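Local coordinates for chromosomal replication initiator protein DnaA (Aquifex aeolicus, PDB 1L8Q) that binds ATP and, as the replication initiator, probably binds the chromosomal origin to start DNA replication once per cell cycle, at residues 52-57 and 68-73; 23-28 and 160-165; 143-148 and 154-159; 78-83 and 87-92. All coordinates share one frame; numbering follows the deposited sequence.

All four contacts lie in the AAA+ domain. Interactions 1 and 2 are buried and join helices to the two outermost strands of the parallel sheet. They touch each other, because Val26 of helix 20-31 packs on Leu53 and Ala57 of helix 50-63. Interaction 2 is purely apolar, whereas interaction 1 pairs an aromatic contact with the grip on ADP. Interaction 3 is partly buried and joins a loop to helix 150-157. It meets interaction 2 where Leu161 rests on the backbone of Phe156, and it adds a polar pair at the surface. Interaction 4 lies farthest from the chain centre, in a helical hairpin held by backbone capping and ring packing.

Interaction 1 (52-57 and 68-73); sequences HLLQAA and VIYSSA. With ADP (adenosine-5'-diphosphate), chain C.
Apolar and CH-pi packing joins Leu54 and Gln55 of helix 50-63 to Tyr70 of strand 68-72. Gln55 runs across the tyrosine at about a right angle. Its CG lies over the ring face, 4.3 Å from the centroid of the Tyr70 ring and 24° off the normal. The amide group continues over that same face, its plane tilted 41° from the ring. Leu54 comes to the edge instead, with CD2 4.4 Å from Tyr70 CE1. The Tyr70 ring is carried to the helix because CG stands trans to the backbone N (chi1 164°).

Strand 40-43, helix 50-63 and strand 68-72 form a beta-alpha-beta crossover of the P-loop fold, with strand 68-72 at one edge of the parallel sheet. Helix 50-63 follows the nucleotide-binding loop.

Hydrogen bonds hold the polar groups. His52 N, near the start of the helix, donates to ADP O1A at 2.6 Å. His52 ND1 pairs with the ribose hydroxyl, ADP O2', also at 2.6 Å, and that oxygen lies near the ring plane. Thr9 O binds the other ring nitrogen of His52, and Tyr8 and Phe13 meet the ring edge-to-face, so its rotation is well fixed. Ser71 OG donates to Ser72 O at 2.9 Å, tilted from the carbonyl plane. Tyr70 OH bonds Asp105, an ATP-binding residue. With a leucine in place of Tyr70, Asp105 would probably lose this hydroxyl partner and the Gln55 chain its flat ring surface.

Interaction 2 (23-28 and 160-165); sequences YEVVKE and ILVEIE
Helix-on-sheet packing at one edge of the AAA+ core brings Val25 of helix 20-31 against Ile160 and Val162 of strand 160-163. The strand is the outermost one on its side of the parallel sheet and bonds through its backbone to strand 40-43. Ile160 and Val162 are two residues apart, so both side chains face the helix. The closest pair of CA atoms, Val25 CA and Val162 CA, is 8.4 Å apart. The side chains bridge this gap.

Val25 and Ile160 reach toward each other tip to tip. Val25 CG2 lies 3.8 Å from Ile160 CD1. The other valine methyl, Val25 CG1, sits 3.9 Å from Ile160 CG2. Each branch of the valine therefore meets a different methyl of the isoleucine. Ile160 has CG1 opposite its backbone N (chi1 180°), and the extended chain carries CD1 out to the helix. Val162 makes a looser contact, with CG1 4.3 Å from Val25 CG2. All the touching groups are methyls, so the contact is purely apolar.

Tyr37 touches both Val25 and Ile160 and lies beside the contact. Leu21 and Ala22 of the same helix add to the packing on Val162. On its other flank the helix meets helix 50-63, where Val26 packs on Leu53 and Ala57. Helices 20-31 and 50-63 side by side on one face of the parallel sheet form one outer layer of the alpha/beta/alpha sandwich of P-loop NTPases.

Interaction 3 (143-148 and 154-159); sequences QKLDGV and SRFEGG
Gln143 and Leu145 face Phe156 and Glu157 from a loop that bends twice, through an inverse gamma turn centred on Leu145 and a type II beta turn from Leu145 to Val148, where Gly147 takes a positive phi of 83°.

The polar pair lies toward the surface. Gln143 NE2 donates to Glu157 OE2 at 2.5 Å, a length too short to be read closely at this resolution. The two chains cross at about a right angle, with the amide and carboxylate planes 45° apart. The Gln143 chain folds at chi2 (-54°), while Glu157 extends beyond CG to meet it. An alanine in place of Glu157 is likely to leave the Gln143 amide without this acceptor and free to turn.

The apolar pair is buried. Leu145 CD1 approaches the edge of the Phe156 ring, 4.1 Å from CE2 of that ring, and these side chains also cross.

Phe156 continues inward to meet the ring of Phe41 in strand 40-43. Leu145 also rests on Val107 and Arg140. Gln117 of helix 114-129 donates to Gly147 O, and Arg155 packs on the same helix, so the turn and helix 150-157 both lie against it, just ahead of strand 160-163.

Interaction 4 (78-83 and 87-92); sequences QAMVEH and GTINEF
His83 O, near the end of helix 73-86, takes the N-H of Thr88 at 2.6 Å, with an N-H...O angle of 146°. The donor stands 26° from the carbonyl plane. Thr88 OG1 also lies 3.0 Å from His83 O, but its proton has another acceptor within reach. The hydroxyl is turned back this way by its first torsion, 54°. Gly87, between them in the turn, has positive phi, and a side chain there would press on the preceding carbonyl. This bond from Thr88 back over five residues is consistent with a Schellman motif.

Thr88 is at the N-cap position of helix 89-97, and its side chain makes no capping bond. Thr88 O begins the helix's own backbone bonding: it accepts from Glu91 N at 2.8 Å and, at greater length, from Phe92 N. In the first helix Glu82 N donates to Gln78 O.

Carbon packing fills in between the helices. The Phe92 ring points into the first helix, its CG trans to the backbone N. Ala79 CB is 3.9 Å from Phe92 CE1. Met80, a selenomethionine here, also borders the ring, but its CB is modelled too near to be trusted. Phe92 CB sits off-centre over the His83 ring, and Glu91 CG meets that ring at its edge. Met80 SE runs beside Ile89, 4.1 Å from its CD1.

Met80 and Ile89 also pack on Arg115 of helix 114-129. Arg115 and Val81 bind single-stranded DNA. Two helices joined by a tight turn after strand 68-72 are consistent with the initiator-specific motif, the extra helix of DnaA-type AAA+ proteins.

Interaction 1 (52-57 and 68-73)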
# COMPACT_ATOMS: atom_id res chain seq x y z
N HIS A 52 -5.45 9.86 4.62
CA HIS A 52 -5.49 11.28 4.45
C HIS A 52 -6.94 11.78 4.43
O HIS A 52 -7.29 12.76 5.09
CB HIS A 52 -4.79 11.64 3.14
CG HIS A 52 -4.69 13.10 2.90
ND1 HIS A 52 -3.50 13.72 2.58
CD2 HIS A 52 -5.63 14.08 2.93
CE1 HIS A 52 -3.72 15.02 2.41
NE2 HIS A 52 -5.00 15.26 2.62
N LEU A 53 -7.79 11.10 3.66
CA LEU A 53 -9.17 11.53 3.52
C LEU A 53 -9.96 11.37 4.83
O LEU A 53 -10.73 12.27 5.20
CB LEU A 53 -9.83 10.76 2.38
CG LEU A 53 -11.12 11.27 1.77
CD1 LEU A 53 -10.97 12.71 1.33
CD2 LEU A 53 -11.46 10.40 0.58
N LEU A 54 -9.77 10.25 5.52
CA LEU A 54 -10.47 10.06 6.79
C LEU A 54 -10.09 11.17 7.76
O LEU A 54 -10.95 11.79 8.40
CB LEU A 54 -10.13 8.71 7.41
CG LEU A 54 -11.11 7.55 7.21
CD1 LEU A 54 -11.48 7.38 5.76
CD2 LEU A 54 -10.48 6.28 7.77
N GLN A 55 -8.80 11.43 7.86
CA GLN A 55 -8.33 12.40 8.81
C GLN A 55 -8.67 13.83 8.42
O GLN A 55 -8.84 14.70 9.28
CB GLN A 55 -6.84 12.24 9.03
CG GLN A 55 -6.47 10.89 9.56
CD GLN A 55 -5.71 10.98 10.85
OE1 GLN A 55 -5.12 10.00 11.29
NE2 GLN A 55 -5.72 12.15 11.45
N ALA A 56 -8.77 14.09 7.12
CA ALA A 56 -9.16 15.42 6.69
C ALA A 56 -10.62 15.65 7.07
O ALA A 56 -10.98 16.75 7.50
CB ALA A 56 -8.94 15.59 5.22
N ALA A 57 -11.46 14.63 6.91
CA ALA A 57 -12.85 14.73 7.32
C ALA A 57 -12.93 15.02 8.81
O ALA A 57 -13.65 15.90 9.25
CB ALA A 57 -13.63 13.43 6.98
N VAL A 68 -15.12 13.86 17.67
CA VAL A 68 -14.60 12.92 16.69
C VAL A 68 -13.65 11.90 17.26
O VAL A 68 -12.88 12.20 18.13
CB VAL A 68 -13.80 13.68 15.59
CG1 VAL A 68 -13.28 12.71 14.53
CG2 VAL A 68 -14.63 14.77 14.97
N ILE A 69 -13.69 10.68 16.76
CA ILE A 69 -12.62 9.75 17.07
C ILE A 69 -12.09 9.10 15.80
O ILE A 69 -12.84 8.73 14.90
CB ILE A 69 -13.05 8.67 18.08
CG1 ILE A 69 -12.96 9.21 19.50
CG2 ILE A 69 -12.06 7.53 18.05
CD1 ILE A 69 -12.96 8.11 20.57
N TYR A 70 -10.77 9.01 15.72
CA TYR A 70 -10.13 8.31 14.65
C TYR A 70 -9.35 7.18 15.23
O TYR A 70 -8.73 7.32 16.26
CB TYR A 70 -9.17 9.20 13.89
CG TYR A 70 -8.21 8.40 13.02
CD1 TYR A 70 -8.52 8.08 11.70
CD2 TYR A 70 -7.01 7.94 13.54
CE1 TYR A 70 -7.66 7.34 10.92
CE2 TYR A 70 -6.15 7.19 12.77
CZ TYR A 70 -6.47 6.89 11.46
OH TYR A 70 -5.58 6.15 10.70
N SER A 71 -9.35 6.05 14.55
CA SER A 71 -8.56 4.94 15.02
C SER A 71 -8.44 3.87 13.95
O SER A 71 -9.37 3.65 13.18
CB SER A 71 -9.17 4.38 16.31
OG SER A 71 -8.62 3.11 16.57
N SER A 72 -7.30 3.22 13.89
CA SER A 72 -7.14 2.12 12.97
C SER A 72 -7.73 0.92 13.66
O SER A 72 -7.80 0.87 14.88
CB SER A 72 -5.66 1.89 12.61
OG SER A 72 -4.91 1.32 13.68
N ALA A 73 -8.20 -0.03 12.89
CA ALA A 73 -8.87 -1.18 13.45
C ALA A 73 -7.98 -1.96 14.41
O ALA A 73 -8.46 -2.50 15.39
CB ALA A 73 -9.39 -2.09 12.35
PB ADP C . -3.31 5.21 2.36
O1B ADP C . -3.94 5.56 3.72
O2B ADP C . -4.30 4.89 1.28
O3B ADP C . -2.17 4.24 2.46
PA ADP C . -2.47 7.78 2.84
O1A ADP C . -3.79 8.47 3.12
O2A ADP C . -1.81 7.25 4.10
O3A ADP C . -2.67 6.55 1.84
O5' ADP C . -1.51 8.75 2.03
C5' ADP C . -0.18 8.37 1.73
C4' ADP C . 0.58 9.65 1.52
O4' ADP C . 0.26 10.22 0.24
C3' ADP C . 0.13 10.67 2.55
O3' ADP C . 1.28 11.46 2.82
C2' ADP C . -0.91 11.47 1.81
O2' ADP C . -1.13 12.79 2.29
C1' ADP C . -0.39 11.49 0.40
N9 ADP C . -1.55 11.60 -0.48
C8 ADP C . -2.40 10.60 -0.82
N7 ADP C . -3.37 11.07 -1.67
C5 ADP C . -3.15 12.37 -1.85
C6 ADP C . -3.79 13.46 -2.60
N6 ADP C . -4.89 13.24 -3.35
N1 ADP C . -3.25 14.68 -2.53
C2 ADP C . -2.15 14.93 -1.80
N3 ADP C . -1.51 13.98 -1.09
C4 ADP C . -1.96 12.72 -1.07

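Interaction 2 (23-28 and 160-165)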
# COMPACT_ATOMS: atom_id res chain seq x y z
N TYR A 23 -13.76 11.70 -2.63
CA TYR A 23 -13.67 13.07 -2.17
C TYR A 23 -15.03 13.76 -2.14
O TYR A 23 -15.39 14.41 -1.15
CB TYR A 23 -12.71 13.85 -3.06
CG TYR A 23 -12.51 15.27 -2.63
CD1 TYR A 23 -11.63 15.58 -1.61
CD2 TYR A 23 -13.18 16.31 -3.26
CE1 TYR A 23 -11.43 16.89 -1.21
CE2 TYR A 23 -12.99 17.61 -2.88
CZ TYR A 23 -12.11 17.90 -1.85
OH TYR A 23 -11.90 19.19 -1.47
N GLU A 24 -15.79 13.63 -3.23
CA GLU A 24 -17.07 14.29 -3.30
C GLU A 24 -18.02 13.74 -2.26
O GLU A 24 -18.69 14.52 -1.55
CB GLU A 24 -17.67 14.22 -4.70
CG GLU A 24 -17.19 15.32 -5.62
CD GLU A 24 -17.67 15.15 -7.05
OE1 GLU A 24 -18.54 14.30 -7.30
OE2 GLU A 24 -17.17 15.86 -7.94
N VAL A 25 -18.08 12.41 -2.16
CA VAL A 25 -18.96 11.76 -1.19
C VAL A 25 -18.63 12.21 0.24
O VAL A 25 -19.52 12.57 1.00
CB VAL A 25 -18.92 10.22 -1.31
CG1 VAL A 25 -19.61 9.57 -0.11
CG2 VAL A 25 -19.59 9.79 -2.60
N VAL A 26 -17.35 12.22 0.59
CA VAL A 26 -16.96 12.63 1.91
C VAL A 26 -17.40 14.08 2.16
O VAL A 26 -17.92 14.42 3.23
CB VAL A 26 -15.44 12.45 2.13
CG1 VAL A 26 -14.95 13.27 3.34
CG2 VAL A 26 -15.10 10.98 2.31
N LYS A 27 -17.22 14.94 1.16
CA LYS A 27 -17.63 16.33 1.28
C LYS A 27 -19.15 16.51 1.38
O LYS A 27 -19.62 17.32 2.15
CB LYS A 27 -17.10 17.15 0.13
CG LYS A 27 -15.75 17.76 0.40
CD LYS A 27 -15.61 19.06 -0.35
CE LYS A 27 -15.17 20.17 0.58
NZ LYS A 27 -15.06 21.46 -0.15
N GLU A 28 -19.89 15.81 0.55
CA GLU A 28 -21.34 15.84 0.66
C GLU A 28 -21.73 15.43 2.09
O GLU A 28 -22.61 16.02 2.69
CB GLU A 28 -21.97 14.87 -0.34
CG GLU A 28 -22.39 15.50 -1.67
CD GLU A 28 -22.23 14.55 -2.86
OE1 GLU A 28 -22.06 15.05 -3.98
OE2 GLU A 28 -22.26 13.31 -2.69
N ILE A 160 -22.51 3.55 1.40
CA ILE A 160 -21.89 3.88 0.13
C ILE A 160 -20.44 3.40 0.07
O ILE A 160 -19.62 3.73 0.93
CB ILE A 160 -22.01 5.39 -0.21
CG1 ILE A 160 -21.35 5.69 -1.56
CG2 ILE A 160 -21.42 6.25 0.89
CD1 ILE A 160 -21.95 6.89 -2.29
N LEU A 161 -20.14 2.61 -0.94
CA LEU A 161 -18.80 2.05 -1.13
C LEU A 161 -18.13 2.77 -2.26
O LEU A 161 -18.66 2.80 -3.36
CB LEU A 161 -18.91 0.57 -1.51
CG LEU A 161 -19.09 -0.45 -0.39
CD1 LEU A 161 -19.90 0.11 0.74
CD2 LEU A 161 -19.68 -1.76 -0.94
N VAL A 162 -16.95 3.31 -2.02
CA VAL A 162 -16.24 4.00 -3.09
C VAL A 162 -14.76 3.64 -3.16
O VAL A 162 -14.01 3.79 -2.20
CB VAL A 162 -16.39 5.53 -2.98
CG1 VAL A 162 -17.82 5.89 -2.66
CG2 VAL A 162 -15.52 6.05 -1.92
N GLU A 163 -14.35 3.15 -4.31
CA GLU A 163 -12.97 2.79 -4.55
C GLU A 163 -12.15 4.06 -4.73
O GLU A 163 -12.61 5.01 -5.30
CB GLU A 163 -12.89 1.94 -5.81
CG GLU A 163 -11.54 1.39 -6.15
CD GLU A 163 -11.61 0.33 -7.24
OE1 GLU A 163 -12.66 0.29 -7.94
OE2 GLU A 163 -10.64 -0.46 -7.39
N ILE A 164 -10.92 4.08 -4.25
CA ILE A 164 -10.09 5.25 -4.41
C ILE A 164 -8.77 4.89 -5.08
O ILE A 164 -8.18 3.85 -4.80
CB ILE A 164 -9.87 5.93 -3.05
CG1 ILE A 164 -9.14 7.25 -3.20
CG2 ILE A 164 -9.14 5.01 -2.08
CD1 ILE A 164 -8.86 7.88 -1.89
N GLU A 165 -8.34 5.73 -6.01
CA GLU A 165 -7.09 5.48 -6.74
C GLU A 165 -6.25 6.73 -6.83
O GLU A 165 -6.76 7.85 -6.83
CB GLU A 165 -7.37 4.95 -8.17
CG GLU A 165 -7.58 3.45 -8.28
CD GLU A 165 -8.38 3.02 -9.54
OE1 GLU A 165 -8.50 1.79 -9.78
OE2 GLU A 165 -8.90 3.89 -10.28

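Interaction 3 (143-148 and 154-159)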
# COMPACT_ATOMS: atom_id res chain seq x y z
N GLN A 143 -16.68 -7.30 0.14
CA GLN A 143 -16.84 -8.67 -0.35
C GLN A 143 -15.55 -9.47 -0.25
O GLN A 143 -15.55 -10.67 -0.46
CB GLN A 143 -17.32 -8.70 -1.83
CG GLN A 143 -18.82 -8.36 -2.05
CD GLN A 143 -19.76 -9.25 -1.21
OE1 GLN A 143 -20.01 -10.41 -1.57
NE2 GLN A 143 -20.28 -8.70 -0.09
N LYS A 144 -14.44 -8.80 0.04
CA LYS A 144 -13.16 -9.48 0.13
C LYS A 144 -12.66 -9.53 1.56
O LYS A 144 -11.56 -10.02 1.82
CB LYS A 144 -12.14 -8.81 -0.76
CG LYS A 144 -12.55 -8.77 -2.22
CD LYS A 144 -11.36 -8.95 -3.15
CE LYS A 144 -11.72 -8.59 -4.58
NZ LYS A 144 -11.49 -7.13 -4.88
N LEU A 145 -13.45 -9.00 2.47
CA LEU A 145 -13.12 -9.09 3.87
C LEU A 145 -13.37 -10.51 4.42
O LEU A 145 -14.40 -10.78 5.04
CB LEU A 145 -13.92 -8.06 4.69
CG LEU A 145 -13.56 -6.60 4.45
CD1 LEU A 145 -14.46 -5.66 5.24
CD2 LEU A 145 -12.10 -6.33 4.78
N ASP A 146 -12.44 -11.42 4.19
CA ASP A 146 -12.51 -12.72 4.85
C ASP A 146 -12.29 -12.50 6.34
O ASP A 146 -11.53 -11.62 6.74
CB ASP A 146 -11.43 -13.66 4.33
CG ASP A 146 -11.78 -14.26 2.98
OD1 ASP A 146 -11.65 -13.53 1.96
OD2 ASP A 146 -12.19 -15.44 2.85
N GLY A 147 -12.98 -13.27 7.16
CA GLY A 147 -12.81 -13.17 8.59
C GLY A 147 -13.61 -12.08 9.27
O GLY A 147 -13.54 -11.95 10.49
N VAL A 148 -14.33 -11.26 8.51
CA VAL A 148 -15.20 -10.27 9.14
C VAL A 148 -16.62 -10.79 9.03
O VAL A 148 -17.00 -11.30 8.00
CB VAL A 148 -15.10 -8.89 8.48
CG1 VAL A 148 -16.22 -7.97 8.95
CG2 VAL A 148 -13.76 -8.28 8.77
N SER A 154 -22.91 -6.81 5.60
CA SER A 154 -24.17 -6.32 5.03
C SER A 154 -24.32 -4.87 5.42
O SER A 154 -24.55 -4.01 4.57
CB SER A 154 -25.38 -7.10 5.53
OG SER A 154 -24.99 -8.11 6.42
N ARG A 155 -24.14 -4.59 6.70
CA ARG A 155 -24.25 -3.23 7.17
C ARG A 155 -23.40 -2.28 6.31
O ARG A 155 -23.89 -1.26 5.85
CB ARG A 155 -23.90 -3.14 8.66
CG ARG A 155 -24.95 -3.76 9.55
CD ARG A 155 -25.95 -2.77 10.09
NE ARG A 155 -26.93 -3.39 10.98
CZ ARG A 155 -27.63 -2.70 11.88
NH1 ARG A 155 -27.44 -1.38 11.98
NH2 ARG A 155 -28.52 -3.31 12.66
N PHE A 156 -22.14 -2.62 6.08
CA PHE A 156 -21.32 -1.75 5.28
C PHE A 156 -22.01 -1.59 3.92
O PHE A 156 -22.03 -0.52 3.32
CB PHE A 156 -19.93 -2.36 5.05
CG PHE A 156 -19.14 -2.62 6.32
CD1 PHE A 156 -19.49 -2.04 7.52
CD2 PHE A 156 -18.03 -3.46 6.29
CE1 PHE A 156 -18.75 -2.27 8.67
CE2 PHE A 156 -17.29 -3.70 7.44
CZ PHE A 156 -17.65 -3.10 8.63
N GLU A 157 -22.59 -2.67 3.43
CA GLU A 157 -23.12 -2.62 2.10
C GLU A 157 -24.42 -1.85 2.00
O GLU A 157 -24.90 -1.56 0.90
CB GLU A 157 -23.19 -4.00 1.50
CG GLU A 157 -21.89 -4.36 0.81
CD GLU A 157 -21.75 -5.83 0.53
OE1 GLU A 157 -22.78 -6.54 0.60
OE2 GLU A 157 -20.61 -6.27 0.24
N GLY A 158 -24.95 -1.48 3.15
CA GLY A 158 -26.14 -0.67 3.19
C GLY A 158 -25.80 0.78 2.95
O GLY A 158 -26.65 1.62 2.69
N GLY A 159 -24.52 1.11 3.03
CA GLY A 159 -24.13 2.50 2.85
C GLY A 159 -23.64 2.85 1.46
O GLY A 159 -24.28 2.52 0.46

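Interaction 4 (78-83 and 87-92)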
# COMPACT_ATOMS: atom_id res chain seq x y z
N GLN A 78 -6.75 -3.52 19.94
CA GLN A 78 -5.81 -3.55 21.03
C GLN A 78 -6.35 -2.76 22.22
O GLN A 78 -6.23 -3.17 23.36
CB GLN A 78 -4.47 -2.99 20.55
CG GLN A 78 -3.25 -3.55 21.27
CD GLN A 78 -2.02 -3.74 20.33
OE1 GLN A 78 -1.90 -3.07 19.29
NE2 GLN A 78 -1.12 -4.66 20.71
N ALA A 79 -6.97 -1.63 21.94
CA ALA A 79 -7.54 -0.82 23.01
C ALA A 79 -8.72 -1.52 23.70
O ALA A 79 -8.88 -1.41 24.92
CB ALA A 79 -7.93 0.56 22.50
N MSE A 80 -9.54 -2.25 22.93
CA MSE A 80 -10.68 -2.90 23.52
C MSE A 80 -10.28 -4.05 24.43
O MSE A 80 -10.85 -4.22 25.51
CB MSE A 80 -11.78 -3.25 22.49
CG MSE A 80 -11.94 -4.68 22.13
SE MSE A 80 -12.52 -5.89 23.51
CE MSE A 80 -11.88 -7.48 22.61
N VAL A 81 -9.24 -4.78 24.05
CA VAL A 81 -8.72 -5.86 24.90
C VAL A 81 -8.09 -5.33 26.19
O VAL A 81 -8.12 -5.98 27.23
CB VAL A 81 -7.70 -6.73 24.14
CG1 VAL A 81 -7.25 -7.87 24.99
CG2 VAL A 81 -8.32 -7.26 22.87
N GLU A 82 -7.50 -4.14 26.11
CA GLU A 82 -6.88 -3.50 27.26
C GLU A 82 -7.92 -3.05 28.29
O GLU A 82 -7.76 -3.28 29.49
CB GLU A 82 -6.03 -2.30 26.81
CG GLU A 82 -4.53 -2.60 26.70
CD GLU A 82 -3.81 -1.69 25.70
OE1 GLU A 82 -2.71 -2.08 25.21
OE2 GLU A 82 -4.33 -0.59 25.39
N HIS A 83 -8.97 -2.40 27.81
CA HIS A 83 -10.03 -1.94 28.68
C HIS A 83 -10.73 -3.12 29.31
O HIS A 83 -11.10 -3.07 30.49
CB HIS A 83 -11.03 -1.05 27.93
CG HIS A 83 -10.47 0.28 27.54
ND1 HIS A 83 -10.90 1.46 28.11
CD2 HIS A 83 -9.50 0.62 26.66
CE1 HIS A 83 -10.22 2.47 27.59
NE2 HIS A 83 -9.36 1.99 26.71
N GLY A 87 -10.92 -3.80 33.41
CA GLY A 87 -12.25 -3.74 33.99
C GLY A 87 -13.06 -2.57 33.45
O GLY A 87 -14.11 -2.24 33.99
N THR A 88 -12.57 -1.96 32.38
CA THR A 88 -13.18 -0.76 31.86
C THR A 88 -13.83 -0.90 30.48
O THR A 88 -14.07 0.09 29.82
CB THR A 88 -12.15 0.34 31.79
OG1 THR A 88 -11.01 -0.12 31.05
CG2 THR A 88 -11.57 0.65 33.19
N ILE A 89 -14.15 -2.11 30.05
CA ILE A 89 -14.76 -2.26 28.76
C ILE A 89 -15.87 -1.22 28.59
O ILE A 89 -16.10 -0.72 27.48
CB ILE A 89 -15.28 -3.70 28.51
CG1 ILE A 89 -15.61 -3.89 27.04
CG2 ILE A 89 -16.51 -4.05 29.37
CD1 ILE A 89 -14.49 -3.46 26.11
N ASN A 90 -16.54 -0.88 29.68
CA ASN A 90 -17.65 0.07 29.62
C ASN A 90 -17.27 1.51 29.25
O ASN A 90 -18.04 2.20 28.58
CB ASN A 90 -18.51 0.03 30.90
CG ASN A 90 -19.59 -1.05 30.84
OD1 ASN A 90 -20.11 -1.38 29.76
ND2 ASN A 90 -19.93 -1.61 32.00
N GLU A 91 -16.09 1.97 29.66
CA GLU A 91 -15.64 3.30 29.25
C GLU A 91 -15.22 3.26 27.79
O GLU A 91 -15.30 4.25 27.08
CB GLU A 91 -14.50 3.86 30.15
CG GLU A 91 -13.07 3.56 29.68
CD GLU A 91 -11.99 4.28 30.52
OE1 GLU A 91 -11.47 3.68 31.49
OE2 GLU A 91 -11.65 5.45 30.20
N PHE A 92 -14.78 2.09 27.34
CA PHE A 92 -14.45 1.89 25.93
C PHE A 92 -15.68 2.12 25.05
O PHE A 92 -15.64 2.89 24.11
CB PHE A 92 -13.91 0.47 25.70
CG PHE A 92 -13.47 0.21 24.27
CD1 PHE A 92 -12.24 0.65 23.82
CD2 PHE A 92 -14.28 -0.50 23.41
CE1 PHE A 92 -11.82 0.40 22.53
CE2 PHE A 92 -13.88 -0.76 22.10
CZ PHE A 92 -12.65 -0.30 21.66